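Local coordinates for F1 capsule-anchoring protein (Yersinia pestis, PDB 2XET), which probably takes part, as the Caf1A outer-membrane usher, in assembling and anchoring the F1 capsular antigen on the bacterial surface, at residues A[2-7]-A[67-72]; A[15-20]-A[53-58]; A[20-25]-A[32-37]; A[61-66]-A[83-88]. All coordinates share one frame; numbering follows the deposited sequence.

Contact 1. Residues A[2-7]-A[67-72]; sequences GRLFLH and VVLPEK. With SO4 (sulfate ion), chain D.
Leu-4 and Leu-6 meet Val-67 and Leu-69 inside the beta-sandwich of this C-terminal usher domain, a member of the transthyretin-like clan. No hydrogen bond joins segments 2-7 and 67-72; strand 79-87 lies between their strands in the sheet order, and the contact is carried by apolar carbons, mostly methyl groups. Leu-4 is at its centre. Its chi1 of 88° sets CG between the backbone N and the carbonyl carbon. The branch CD1 touches two partners, Val-67 CG1 at 4.0 Å and Leu-69 CD2 at 4.0 Å. Its other branch, CD2, also approaches Leu-69 CD2, at 4.2 Å, so that one leucine methyl lies against both branches of the other leucine. Leu-4 is set obliquely to both partners. Val-67 divides its two branches between two leucines: while CG1 faces Leu-4, CG2 meets Leu-6 CD2 at 3.8 Å. At the N-terminal end, Leu-69 CD1 packs directly on the backbone, 3.7 Å from the CA of Gly-2. Strand 39-45 adds Leu-42 and Leu-45 beside Leu-4, and Ile-51 of strand 48-54 touches both Leu-6 and Val-67, making the contact part of the buried core. Arg-3 points away from this core, its NH1 held by Ile-75 O and Gly-77 O. The edge of its guanidinium meets a sulfate ion, probably from the crystallisation liquor, which Gly-1 N and Gly-44 N also bind; Arg-3 NE gives a nearly straight bond (169°) of 3.0 Å to O1 and NH2 a second bond of 3.1 Å to O3.

Contact 2. Residues A[15-20]-A[53-58]; sequences PVPFGS and VKWGRD
The loop 15-20 comes alongside the end of strand 48-54 where Ser-20 and Trp-55 bring their CA atoms to 4.8 Å, with no hydrogen bond between the two segments. The loop closes in a type II beta turn from Pro-17 to Ser-20, just before strand 21-24 of the beta-sandwich. Proline on indole is the main feature of the side-chain packing. Pro-17 CG lies over one face of Trp-55, 3.8 Å from the centroid of the five-membered ring and only 9° off its normal, a CH-pi contact; CD of the same proline extends toward the six-membered ring, 3.9 Å from Trp-55 CE3. The two side chains cross at about a right angle. Deeper in, Val-16 CG1 packs on Val-53 CG1 at 3.6 Å, and the CB of Ser-20 rests on Val-53 CG1 as well. Leu-8 of strand 2-10 touches both valines, which carries this packing into the interior, whereas Pro-17 and Trp-55 lie nearer the surface. At the junction with strand 21-24, the CA of Ser-20 makes a CA-H...O contact with Lys-54 O. The buried hydroxyl of Ser-20 turns back to its own turn: OG and the backbone N reach Pro-17 O from the same face of its carbonyl plane, OG at 2.7 Å. In this position Ser-20 OG also lies 3.3 Å from Trp-55 CE3, oblique to the ring.

Contact 3. Residues A[20-25]-A[32-37]; sequences SIVTIE and GIVGDN. With SO4 (sulfate ion), chain C.
An antiparallel strand pairing sets Ile-21 against Ile-33 and Val-22 against Gly-32 at one border of the sheet, where the short strand 32-33 is outermost within the chain. Val-22 and Gly-32 form the hydrogen-bonded pair: Val-22 N reaches Gly-32 O at 2.9 Å, and the return bond, from Gly-32 N to Val-22 O, is weak at 3.3 Å. Ile-21 and Ile-33 are the adjoining non-hydrogen-bonded pair. Just beyond these two bridges, in the flanking loop residues, Val-34 N donates to Ser-20 O at 2.9 Å. The arrangement is a beta hairpin, with strand 21-24 as its inner arm against strand 48-54. On the face that carries the two isoleucines, Ile-21 and Ile-33 run next to each other in the same direction, with Ile-21 CD1 4.1 Å from Ile-33 CG1, near the protein surface. On the Val-22 side, Val-22 CG2 meets Val-34 CG2 of the following loop at 3.6 Å, the two side chains crossing at about a right angle; both are buried, Val-22 also touching Ile-51 and Val-40, and Val-34 touching Val-16. Farther along the chain, Asn-37 ND2 gives a nearly straight bond of 3.1 Å to O4 of a sulfate ion, probably from the crystallisation liquor, which Arg-80 also binds.

Contact 4. Residues A[61-66]-A[83-88]; sequences QSCSSN and TTCILN
A disulfide-bridged beta hairpin links strands 62-68 and 79-87 here. Cys-63 SG and Cys-85 SG are bonded at 2.1 Å with a chi3 of 87°, close to the relaxed value. The bridge runs diagonally, since Cys-63 is paired with Leu-87 in a non-hydrogen-bonded pair while Cys-85 lies opposite Ser-65. Val-53 of the neighbouring strand 48-54 packs on both cysteines. Beside the bridge, Ser-64 and Ile-86 exchange two backbone bonds, each of 2.9 Å. At the open end of the hairpin, Asn-88 N binds Ser-62 O, and its ND2 gives one bond to Ser-62 OG and another to Ser-64 OG, both 3.1 Å and both near the amide plane. The OG of buried Ser-65 donates to Thr-84 O at 2.8 Å from above the carbonyl plane. A water held by Asn-66 N, Thr-83 OG1 and Thr-84 O joins the strands at the far end. The covalent bridge would be expected to hold the register of the strands, while the two serine hydroxyls use both N-H groups of the Asn-88 amide and fix its rotation.

From the N terminus, segment 2-7 opens the longest loop, closed by 67-72 in contact 1. Contact 2 is nested within it, joining loop 15-20 to the end of strand 48-54, and contact 3, a hairpin sharing Ser-20 with it, is nested in turn within contact 2. Contact 4 comes after contacts 2 and 3 in series, but crosses contact 1, because 61-66 lies directly before 67-72, both reaching strand 62-68, while 83-88 follows. All four involve strands of the same beta-sandwich: contact 3 forms a sheet border, contact 2 adjoins strand 62-68 of contact 4, and contacts 1 and 4 meet where Leu-6 packs on Thr-83, on opposite sides of the chain's centre.

Contact 1. Residues A[2-7]-A[67-72]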
loop_
_atom_site.group_PDB
_atom_site.type_symbol
_atom_site.label_atom_id
_atom_site.label_comp_id
_atom_site.label_asym_id
_atom_site.label_seq_id
_atom_site.Cartn_x
_atom_site.Cartn_y
_atom_site.Cartn_z
ATOM N N GLY A 2 -4.206 13.222 2.343
ATOM C CA GLY A 2 -3.829 12.309 3.411
ATOM C C GLY A 2 -2.438 11.734 3.251
ATOM O O GLY A 2 -2.053 11.323 2.166
ATOM N N ARG A 3 -1.697 11.685 4.357
ATOM C CA ARG A 3 -0.391 11.054 4.356
ATOM C C ARG A 3 -0.328 9.991 5.440
ATOM O O ARG A 3 -0.885 10.157 6.549
ATOM C CB ARG A 3 0.731 12.094 4.488
ATOM C CG ARG A 3 0.797 12.799 5.811
ATOM C CD ARG A 3 1.504 14.174 5.761
ATOM N NE ARG A 3 0.686 15.212 5.117
ATOM C CZ ARG A 3 -0.301 15.914 5.695
ATOM N NH1 ARG A 3 -0.683 15.711 6.961
ATOM N NH2 ARG A 3 -0.952 16.834 4.987
ATOM N N LEU A 4 0.347 8.891 5.119
ATOM C CA LEU A 4 0.400 7.763 6.040
ATOM C C LEU A 4 1.564 6.831 5.800
ATOM O O LEU A 4 2.057 6.723 4.671
ATOM C CB LEU A 4 -0.906 6.965 5.963
ATOM C CG LEU A 4 -0.946 5.865 4.898
ATOM C CD1 LEU A 4 -1.934 4.799 5.352
ATOM C CD2 LEU A 4 -1.343 6.496 3.602
ATOM N N PHE A 5 1.968 6.168 6.884
ATOM C CA PHE A 5 2.845 5.008 6.868
ATOM C C PHE A 5 1.893 3.814 6.805
ATOM O O PHE A 5 1.010 3.676 7.687
ATOM C CB PHE A 5 3.646 4.910 8.170
ATOM C CG PHE A 5 4.660 6.021 8.350
ATOM C CD1 PHE A 5 5.965 5.874 7.874
ATOM C CD2 PHE A 5 4.303 7.205 8.992
ATOM C CE1 PHE A 5 6.897 6.906 8.036
ATOM C CE2 PHE A 5 5.229 8.243 9.145
ATOM C CZ PHE A 5 6.523 8.087 8.665
ATOM N N LEU A 6 2.068 2.966 5.794
ATOM C CA LEU A 6 1.218 1.784 5.640
ATOM C C LEU A 6 2.004 0.482 5.765
ATOM O O LEU A 6 2.919 0.223 4.974
ATOM C CB LEU A 6 0.514 1.833 4.275
ATOM C CG LEU A 6 -0.499 0.734 3.977
ATOM C CD1 LEU A 6 -1.682 0.817 4.946
ATOM C CD2 LEU A 6 -0.958 0.856 2.524
ATOM N N HIS A 7 1.686 -0.306 6.798
ATOM C CA HIS A 7 2.348 -1.581 6.998
ATOM C C HIS A 7 1.553 -2.645 6.283
ATOM O O HIS A 7 0.388 -2.863 6.605
ATOM C CB HIS A 7 2.442 -1.936 8.500
ATOM C CG HIS A 7 3.253 -3.158 8.787
ATOM N ND1 HIS A 7 3.088 -3.899 9.942
ATOM C CD2 HIS A 7 4.240 -3.768 8.086
ATOM C CE1 HIS A 7 3.931 -4.918 9.932
ATOM N NE2 HIS A 7 4.639 -4.864 8.818
ATOM N N VAL A 67 -7.095 1.136 1.178
ATOM C CA VAL A 67 -6.447 2.095 2.086
ATOM C C VAL A 67 -7.506 3.113 2.532
ATOM O O VAL A 67 -7.910 3.983 1.756
ATOM C CB VAL A 67 -5.234 2.814 1.417
ATOM C CG1 VAL A 67 -4.482 3.680 2.436
ATOM C CG2 VAL A 67 -4.248 1.791 0.814
ATOM N N VAL A 68 -7.950 2.977 3.784
ATOM C CA VAL A 68 -9.028 3.806 4.344
ATOM C C VAL A 68 -8.447 4.659 5.469
ATOM O O VAL A 68 -7.936 4.123 6.445
ATOM C CB VAL A 68 -10.201 2.937 4.874
ATOM C CG1 VAL A 68 -11.316 3.814 5.484
ATOM C CG2 VAL A 68 -10.764 2.057 3.744
ATOM N N LEU A 69 -8.476 5.976 5.285
ATOM C CA LEU A 69 -7.947 6.921 6.257
ATOM C C LEU A 69 -9.056 7.364 7.183
ATOM O O LEU A 69 -10.221 7.451 6.758
ATOM C CB LEU A 69 -7.407 8.172 5.555
ATOM C CG LEU A 69 -6.245 7.962 4.577
ATOM C CD1 LEU A 69 -5.875 9.300 3.956
ATOM C CD2 LEU A 69 -5.054 7.334 5.268
ATOM N N PRO A 70 -8.708 7.668 8.449
ATOM C CA PRO A 70 -9.664 8.326 9.334
ATOM C C PRO A 70 -10.182 9.650 8.737
ATOM O O PRO A 70 -9.553 10.206 7.858
ATOM C CB PRO A 70 -8.838 8.581 10.606
ATOM C CG PRO A 70 -7.797 7.475 10.599
ATOM C CD PRO A 70 -7.434 7.361 9.133
ATOM N N GLU A 71 -11.339 10.119 9.210
ATOM C CA GLU A 71 -12.026 11.278 8.604
ATOM C C GLU A 71 -11.311 12.617 8.777
ATOM O O GLU A 71 -11.457 13.502 7.938
ATOM C CB GLU A 71 -13.452 11.405 9.164
ATOM C CG GLU A 71 -13.533 11.417 10.692
ATOM C CD GLU A 71 -14.971 11.475 11.237
ATOM O OE1 GLU A 71 -15.136 11.618 12.469
ATOM O OE2 GLU A 71 -15.929 11.376 10.447
ATOM N N LYS A 72 -10.566 12.774 9.868
ATOM C CA LYS A 72 -10.099 14.108 10.268
ATOM C C LYS A 72 -9.365 14.892 9.170
ATOM O O LYS A 72 -8.430 14.372 8.563
ATOM C CB LYS A 72 -9.252 14.009 11.540
ATOM C CG LYS A 72 -9.134 15.328 12.257
ATOM C CD LYS A 72 -8.458 15.193 13.604
ATOM C CE LYS A 72 -8.393 16.571 14.278
ATOM N NZ LYS A 72 -7.882 16.476 15.675
HETATM S S SO4 D . -0.300 15.908 1.364
HETATM O O1 SO4 D . 0.912 15.857 2.196
HETATM O O2 SO4 D . -0.931 14.604 1.386
HETATM O O3 SO4 D . -1.182 16.929 1.933
HETATM O O4 SO4 D . 0.099 16.277 0.000
#

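Contact 2. Residues A[15-20]-A[53-58]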
loop_
_atom_site.group_PDB
_atom_site.type_symbol
_atom_site.label_atom_id
_atom_site.label_comp_id
_atom_site.label_asym_id
_atom_site.label_seq_id
_atom_site.Cartn_x
_atom_site.Cartn_y
_atom_site.Cartn_z
ATOM N N PRO A 15 5.751 -11.185 4.830
ATOM C CA PRO A 15 5.916 -9.753 4.537
ATOM C C PRO A 15 5.870 -9.524 3.024
ATOM O O PRO A 15 6.202 -10.418 2.225
ATOM C CB PRO A 15 7.325 -9.426 5.085
ATOM C CG PRO A 15 7.738 -10.651 5.934
ATOM C CD PRO A 15 6.975 -11.809 5.372
ATOM N N VAL A 16 5.497 -8.319 2.616
ATOM C CA VAL A 16 5.575 -7.970 1.191
ATOM C C VAL A 16 7.070 -7.794 0.864
ATOM O O VAL A 16 7.809 -7.202 1.650
ATOM C CB VAL A 16 4.818 -6.678 0.888
ATOM C CG1 VAL A 16 5.172 -6.129 -0.509
ATOM C CG2 VAL A 16 3.295 -6.913 0.988
ATOM N N PRO A 17 7.530 -8.345 -0.262
ATOM C CA PRO A 17 8.961 -8.240 -0.612
ATOM C C PRO A 17 9.526 -6.795 -0.611
ATOM O O PRO A 17 8.897 -5.872 -1.138
ATOM C CB PRO A 17 9.007 -8.825 -2.031
ATOM C CG PRO A 17 7.915 -9.835 -2.030
ATOM C CD PRO A 17 6.788 -9.186 -1.215
ATOM N N PHE A 18 10.695 -6.647 0.009
ATOM C CA PHE A 18 11.483 -5.407 -0.016
ATOM C C PHE A 18 11.696 -5.015 -1.487
ATOM O O PHE A 18 12.268 -5.780 -2.272
ATOM C CB PHE A 18 12.821 -5.684 0.699
ATOM C CG PHE A 18 13.774 -4.501 0.756
ATOM C CD1 PHE A 18 13.320 -3.189 0.622
ATOM C CD2 PHE A 18 15.135 -4.718 1.005
ATOM C CE1 PHE A 18 14.191 -2.103 0.694
ATOM C CE2 PHE A 18 16.046 -3.640 1.090
ATOM C CZ PHE A 18 15.584 -2.325 0.931
ATOM N N GLY A 19 11.189 -3.848 -1.877
ATOM C CA GLY A 19 11.357 -3.368 -3.262
ATOM C C GLY A 19 10.127 -3.456 -4.151
ATOM O O GLY A 19 10.141 -2.956 -5.295
ATOM N N SER A 20 9.064 -4.100 -3.642
ATOM C CA SER A 20 7.799 -4.144 -4.374
ATOM C C SER A 20 7.294 -2.738 -4.706
ATOM O O SER A 20 7.412 -1.798 -3.901
ATOM C CB SER A 20 6.728 -4.890 -3.576
ATOM O OG SER A 20 7.151 -6.192 -3.209
ATOM N N VAL A 53 0.193 -3.854 -5.324
ATOM C CA VAL A 53 1.553 -3.990 -4.846
ATOM C C VAL A 53 2.143 -5.134 -5.668
ATOM O O VAL A 53 1.569 -6.229 -5.705
ATOM C CB VAL A 53 1.570 -4.246 -3.328
ATOM C CG1 VAL A 53 2.992 -4.344 -2.814
ATOM C CG2 VAL A 53 0.798 -3.122 -2.603
ATOM N N LYS A 54 3.251 -4.878 -6.364
ATOM C CA LYS A 54 3.710 -5.812 -7.400
ATOM C C LYS A 54 5.225 -6.053 -7.346
ATOM O O LYS A 54 5.986 -5.091 -7.193
ATOM C CB LYS A 54 3.294 -5.297 -8.785
ATOM C CG LYS A 54 3.472 -6.303 -9.942
ATOM C CD LYS A 54 2.941 -5.723 -11.247
ATOM C CE LYS A 54 3.179 -6.671 -12.421
ATOM N NZ LYS A 54 2.706 -6.020 -13.685
ATOM N N TRP A 55 5.634 -7.324 -7.434
ATOM C CA TRP A 55 7.063 -7.697 -7.492
ATOM C C TRP A 55 7.376 -8.684 -8.626
ATOM O O TRP A 55 8.497 -9.174 -8.737
ATOM C CB TRP A 55 7.550 -8.272 -6.143
ATOM C CG TRP A 55 6.683 -9.382 -5.645
ATOM C CD1 TRP A 55 6.886 -10.726 -5.818
ATOM C CD2 TRP A 55 5.468 -9.251 -4.883
ATOM N NE1 TRP A 55 5.858 -11.435 -5.252
ATOM C CE2 TRP A 55 4.989 -10.566 -4.643
ATOM C CE3 TRP A 55 4.738 -8.161 -4.377
ATOM C CZ2 TRP A 55 3.788 -10.816 -3.947
ATOM C CZ3 TRP A 55 3.557 -8.414 -3.654
ATOM C CH2 TRP A 55 3.090 -9.734 -3.464
ATOM N N GLY A 56 6.384 -8.960 -9.466
ATOM C CA GLY A 56 6.591 -9.791 -10.659
ATOM C C GLY A 56 5.356 -9.873 -11.531
ATOM O O GLY A 56 4.298 -9.341 -11.199
ATOM N N ARG A 57 5.498 -10.569 -12.657
ATOM C CA ARG A 57 4.439 -10.632 -13.659
ATOM C C ARG A 57 3.563 -11.883 -13.601
ATOM O O ARG A 57 2.553 -11.974 -14.321
ATOM C CB ARG A 57 5.034 -10.473 -15.069
ATOM C CG ARG A 57 5.969 -11.596 -15.484
ATOM C CD ARG A 57 6.656 -11.282 -16.812
ATOM N NE ARG A 57 7.433 -10.044 -16.710
ATOM C CZ ARG A 57 8.669 -9.955 -16.219
ATOM N NH1 ARG A 57 9.268 -8.770 -16.170
ATOM N NH2 ARG A 57 9.317 -11.034 -15.777
ATOM N N ASP A 58 3.937 -12.844 -12.758
ATOM C CA ASP A 58 3.225 -14.117 -12.706
ATOM C C ASP A 58 2.209 -14.190 -11.569
ATOM O O ASP A 58 2.151 -13.304 -10.710
ATOM C CB ASP A 58 4.208 -15.276 -12.543
ATOM C CG ASP A 58 5.260 -15.308 -13.615
ATOM O OD1 ASP A 58 4.915 -15.612 -14.780
ATOM O OD2 ASP A 58 6.435 -15.051 -13.269
#

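Contact 3. Residues A[20-25]-A[32-37]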
loop_
_atom_site.group_PDB
_atom_site.type_symbol
_atom_site.label_atom_id
_atom_site.label_comp_id
_atom_site.label_asym_id
_atom_site.label_seq_id
_atom_site.Cartn_x
_atom_site.Cartn_y
_atom_site.Cartn_z
ATOM N N SER A 20 9.064 -4.100 -3.642
ATOM C CA SER A 20 7.799 -4.144 -4.374
ATOM C C SER A 20 7.294 -2.738 -4.706
ATOM O O SER A 20 7.412 -1.798 -3.901
ATOM C CB SER A 20 6.728 -4.890 -3.576
ATOM O OG SER A 20 7.151 -6.192 -3.209
ATOM N N ILE A 21 6.697 -2.621 -5.881
ATOM C CA ILE A 21 6.210 -1.324 -6.332
ATOM C C ILE A 21 4.720 -1.151 -6.007
ATOM O O ILE A 21 3.901 -2.041 -6.282
ATOM C CB ILE A 21 6.467 -1.135 -7.824
ATOM C CG1 ILE A 21 7.995 -1.216 -8.143
ATOM C CG2 ILE A 21 5.883 0.197 -8.289
ATOM C CD1 ILE A 21 8.839 -0.176 -7.451
ATOM N N VAL A 22 4.388 -0.000 -5.412
ATOM C CA VAL A 22 3.018 0.297 -5.013
ATOM C C VAL A 22 2.434 1.244 -6.029
ATOM O O VAL A 22 3.068 2.249 -6.359
ATOM C CB VAL A 22 2.959 0.942 -3.618
ATOM C CG1 VAL A 22 1.516 1.256 -3.210
ATOM C CG2 VAL A 22 3.619 0.035 -2.590
ATOM N N THR A 23 1.254 0.897 -6.562
ATOM C CA THR A 23 0.518 1.788 -7.481
ATOM C C THR A 23 -0.930 1.958 -7.059
ATOM O O THR A 23 -1.468 1.097 -6.392
ATOM C CB THR A 23 0.497 1.244 -8.925
ATOM O OG1 THR A 23 0.006 -0.103 -8.902
ATOM C CG2 THR A 23 1.894 1.279 -9.517
ATOM N N ILE A 24 -1.532 3.088 -7.422
ATOM C CA ILE A 24 -2.989 3.267 -7.263
ATOM C C ILE A 24 -3.628 2.391 -8.342
ATOM O O ILE A 24 -3.182 2.381 -9.495
ATOM C CB ILE A 24 -3.390 4.744 -7.457
ATOM C CG1 ILE A 24 -2.737 5.624 -6.386
ATOM C CG2 ILE A 24 -4.927 4.925 -7.431
ATOM C CD1 ILE A 24 -3.045 5.259 -4.975
ATOM N N GLU A 25 -4.635 1.615 -7.951
ATOM C CA GLU A 25 -5.351 0.770 -8.898
ATOM C C GLU A 25 -5.795 1.598 -10.108
ATOM O O GLU A 25 -6.372 2.694 -9.975
ATOM C CB GLU A 25 -6.536 0.078 -8.212
ATOM C CG GLU A 25 -6.142 -1.201 -7.501
ATOM N N GLY A 32 4.869 4.512 -4.757
ATOM C CA GLY A 32 5.883 4.349 -3.708
ATOM C C GLY A 32 6.521 2.976 -3.788
ATOM O O GLY A 32 6.177 2.185 -4.673
ATOM N N ILE A 33 7.473 2.717 -2.895
ATOM C CA ILE A 33 8.218 1.452 -2.897
ATOM C C ILE A 33 8.224 0.857 -1.492
ATOM O O ILE A 33 8.449 1.556 -0.511
ATOM C CB ILE A 33 9.695 1.656 -3.318
ATOM C CG1 ILE A 33 9.815 2.532 -4.578
ATOM C CG2 ILE A 33 10.380 0.308 -3.538
ATOM C CD1 ILE A 33 11.246 3.043 -4.818
ATOM N N VAL A 34 7.950 -0.438 -1.404
ATOM C CA VAL A 34 7.888 -1.122 -0.105
ATOM C C VAL A 34 9.313 -1.296 0.415
ATOM O O VAL A 34 10.198 -1.702 -0.324
ATOM C CB VAL A 34 7.167 -2.459 -0.251
ATOM C CG1 VAL A 34 7.235 -3.278 1.053
ATOM C CG2 VAL A 34 5.697 -2.221 -0.670
ATOM N N GLY A 35 9.533 -0.893 1.662
ATOM C CA GLY A 35 10.874 -0.927 2.256
ATOM C C GLY A 35 11.174 -2.198 3.026
ATOM O O GLY A 35 10.442 -3.203 2.896
ATOM N N ASP A 36 12.244 -2.158 3.824
ATOM C CA ASP A 36 12.756 -3.384 4.485
ATOM C C ASP A 36 11.986 -3.810 5.740
ATOM O O ASP A 36 12.284 -4.865 6.306
ATOM C CB ASP A 36 14.280 -3.340 4.744
ATOM C CG ASP A 36 14.686 -2.230 5.700
ATOM O OD1 ASP A 36 13.828 -1.713 6.439
ATOM O OD2 ASP A 36 15.880 -1.870 5.715
ATOM N N ASN A 37 11.006 -3.003 6.161
ATOM C CA ASN A 37 10.049 -3.381 7.223
ATOM C C ASN A 37 8.626 -3.618 6.646
ATOM O O ASN A 37 7.614 -3.546 7.356
ATOM C CB ASN A 37 10.029 -2.318 8.327
ATOM C CG ASN A 37 11.326 -2.259 9.133
ATOM O OD1 ASN A 37 11.907 -3.277 9.483
ATOM N ND2 ASN A 37 11.777 -1.040 9.450
HETATM S S SO4 C . 8.591 1.484 8.359
HETATM O O1 SO4 C . 8.196 2.885 8.484
HETATM O O2 SO4 C . 7.903 0.627 9.329
HETATM O O3 SO4 C . 8.315 0.999 7.023
HETATM O O4 SO4 C . 10.021 1.380 8.638
#

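Contact 4. Residues A[61-66]-A[83-88]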
loop_
_atom_site.group_PDB
_atom_site.type_symbol
_atom_site.label_atom_id
_atom_site.label_comp_id
_atom_site.label_asym_id
_atom_site.label_seq_id
_atom_site.Cartn_x
_atom_site.Cartn_y
_atom_site.Cartn_z
ATOM N N GLN A 61 2.410 -13.019 -7.602
ATOM C CA GLN A 61 3.501 -12.021 -7.526
ATOM C C GLN A 61 3.002 -10.587 -7.427
ATOM O O GLN A 61 3.737 -9.637 -7.683
ATOM C CB GLN A 61 4.528 -12.201 -8.649
ATOM C CG GLN A 61 5.202 -13.558 -8.613
ATOM C CD GLN A 61 6.190 -13.781 -9.745
ATOM O OE1 GLN A 61 6.082 -13.186 -10.816
ATOM N NE2 GLN A 61 7.150 -14.666 -9.512
ATOM N N SER A 62 1.733 -10.454 -7.059
ATOM C CA SER A 62 1.181 -9.147 -6.719
ATOM C C SER A 62 0.056 -9.361 -5.717
ATOM O O SER A 62 -0.444 -10.475 -5.534
ATOM C CB SER A 62 0.649 -8.440 -7.972
ATOM O OG SER A 62 -0.547 -9.053 -8.429
ATOM N N CYS A 63 -0.348 -8.274 -5.080
ATOM C CA CYS A 63 -1.450 -8.321 -4.111
ATOM C C CYS A 63 -2.192 -6.987 -4.099
ATOM O O CYS A 63 -1.654 -5.965 -4.564
ATOM C CB CYS A 63 -0.956 -8.732 -2.724
ATOM S SG CYS A 63 0.360 -7.693 -2.037
ATOM N N SER A 64 -3.417 -6.994 -3.584
ATOM C CA SER A 64 -4.269 -5.811 -3.631
ATOM C C SER A 64 -4.731 -5.426 -2.237
ATOM O O SER A 64 -5.062 -6.294 -1.432
ATOM C CB SER A 64 -5.487 -6.063 -4.528
ATOM O OG SER A 64 -5.059 -6.350 -5.865
ATOM N N SER A 65 -4.780 -4.124 -1.972
ATOM C CA SER A 65 -5.175 -3.618 -0.653
ATOM C C SER A 65 -6.125 -2.414 -0.755
ATOM O O SER A 65 -5.994 -1.580 -1.651
ATOM C CB SER A 65 -3.916 -3.144 0.116
ATOM O OG SER A 65 -3.079 -4.224 0.488
ATOM N N ASN A 66 -7.063 -2.306 0.190
ATOM C CA ASN A 66 -7.797 -1.045 0.377
ATOM C C ASN A 66 -7.091 -0.168 1.414
ATOM O O ASN A 66 -6.523 -0.674 2.396
ATOM C CB ASN A 66 -9.240 -1.301 0.827
ATOM C CG ASN A 66 -10.049 -2.082 -0.207
ATOM O OD1 ASN A 66 -9.917 -1.868 -1.418
ATOM N ND2 ASN A 66 -10.888 -2.998 0.272
ATOM N N THR A 83 -2.706 -2.895 6.869
ATOM C CA THR A 83 -3.753 -3.585 6.128
ATOM C C THR A 83 -3.233 -4.875 5.484
ATOM O O THR A 83 -2.030 -5.115 5.436
ATOM C CB THR A 83 -4.426 -2.662 5.089
ATOM O OG1 THR A 83 -5.670 -3.246 4.674
ATOM C CG2 THR A 83 -3.504 -2.428 3.863
ATOM N N THR A 84 -4.157 -5.727 5.070
ATOM C CA THR A 84 -3.791 -6.941 4.356
ATOM C C THR A 84 -3.644 -6.665 2.887
ATOM O O THR A 84 -4.424 -5.915 2.300
ATOM C CB THR A 84 -4.881 -8.010 4.507
ATOM O OG1 THR A 84 -5.126 -8.222 5.887
ATOM C CG2 THR A 84 -4.461 -9.329 3.879
ATOM N N CYS A 85 -2.635 -7.296 2.296
ATOM C CA CYS A 85 -2.466 -7.277 0.854
ATOM C C CYS A 85 -2.872 -8.675 0.345
ATOM O O CYS A 85 -2.162 -9.668 0.567
ATOM C CB CYS A 85 -1.013 -6.924 0.520
ATOM S SG CYS A 85 -0.707 -6.195 -1.108
ATOM N N ILE A 86 -4.021 -8.734 -0.311
ATOM C CA ILE A 86 -4.600 -10.017 -0.702
ATOM C C ILE A 86 -3.935 -10.480 -1.997
ATOM O O ILE A 86 -3.985 -9.789 -3.031
ATOM C CB ILE A 86 -6.145 -9.916 -0.829
ATOM C CG1 ILE A 86 -6.759 -9.663 0.559
ATOM C CG2 ILE A 86 -6.716 -11.165 -1.475
ATOM C CD1 ILE A 86 -8.280 -9.379 0.559
ATOM N N LEU A 87 -3.301 -11.645 -1.937
ATOM C CA LEU A 87 -2.535 -12.141 -3.112
ATOM C C LEU A 87 -3.424 -12.368 -4.325
ATOM O O LEU A 87 -4.525 -12.943 -4.205
ATOM C CB LEU A 87 -1.801 -13.444 -2.773
ATOM C CG LEU A 87 -0.588 -13.193 -1.875
ATOM C CD1 LEU A 87 -0.232 -14.405 -1.020
ATOM C CD2 LEU A 87 0.643 -12.725 -2.723
ATOM N N ASN A 88 -2.939 -11.926 -5.481
ATOM C CA ASN A 88 -3.582 -12.173 -6.771
ATOM C C ASN A 88 -3.017 -13.464 -7.347
ATOM O O ASN A 88 -1.916 -13.479 -7.884
ATOM C CB ASN A 88 -3.343 -10.981 -7.718
ATOM C CG ASN A 88 -4.048 -9.734 -7.251
ATOM O OD1 ASN A 88 -5.269 -9.750 -7.022
ATOM N ND2 ASN A 88 -3.292 -8.639 -7.097
HETATM O O HOH W 1 -0.258 -11.684 -9.222
HETATM O O HOH W 2 -6.789 -4.299 2.392
#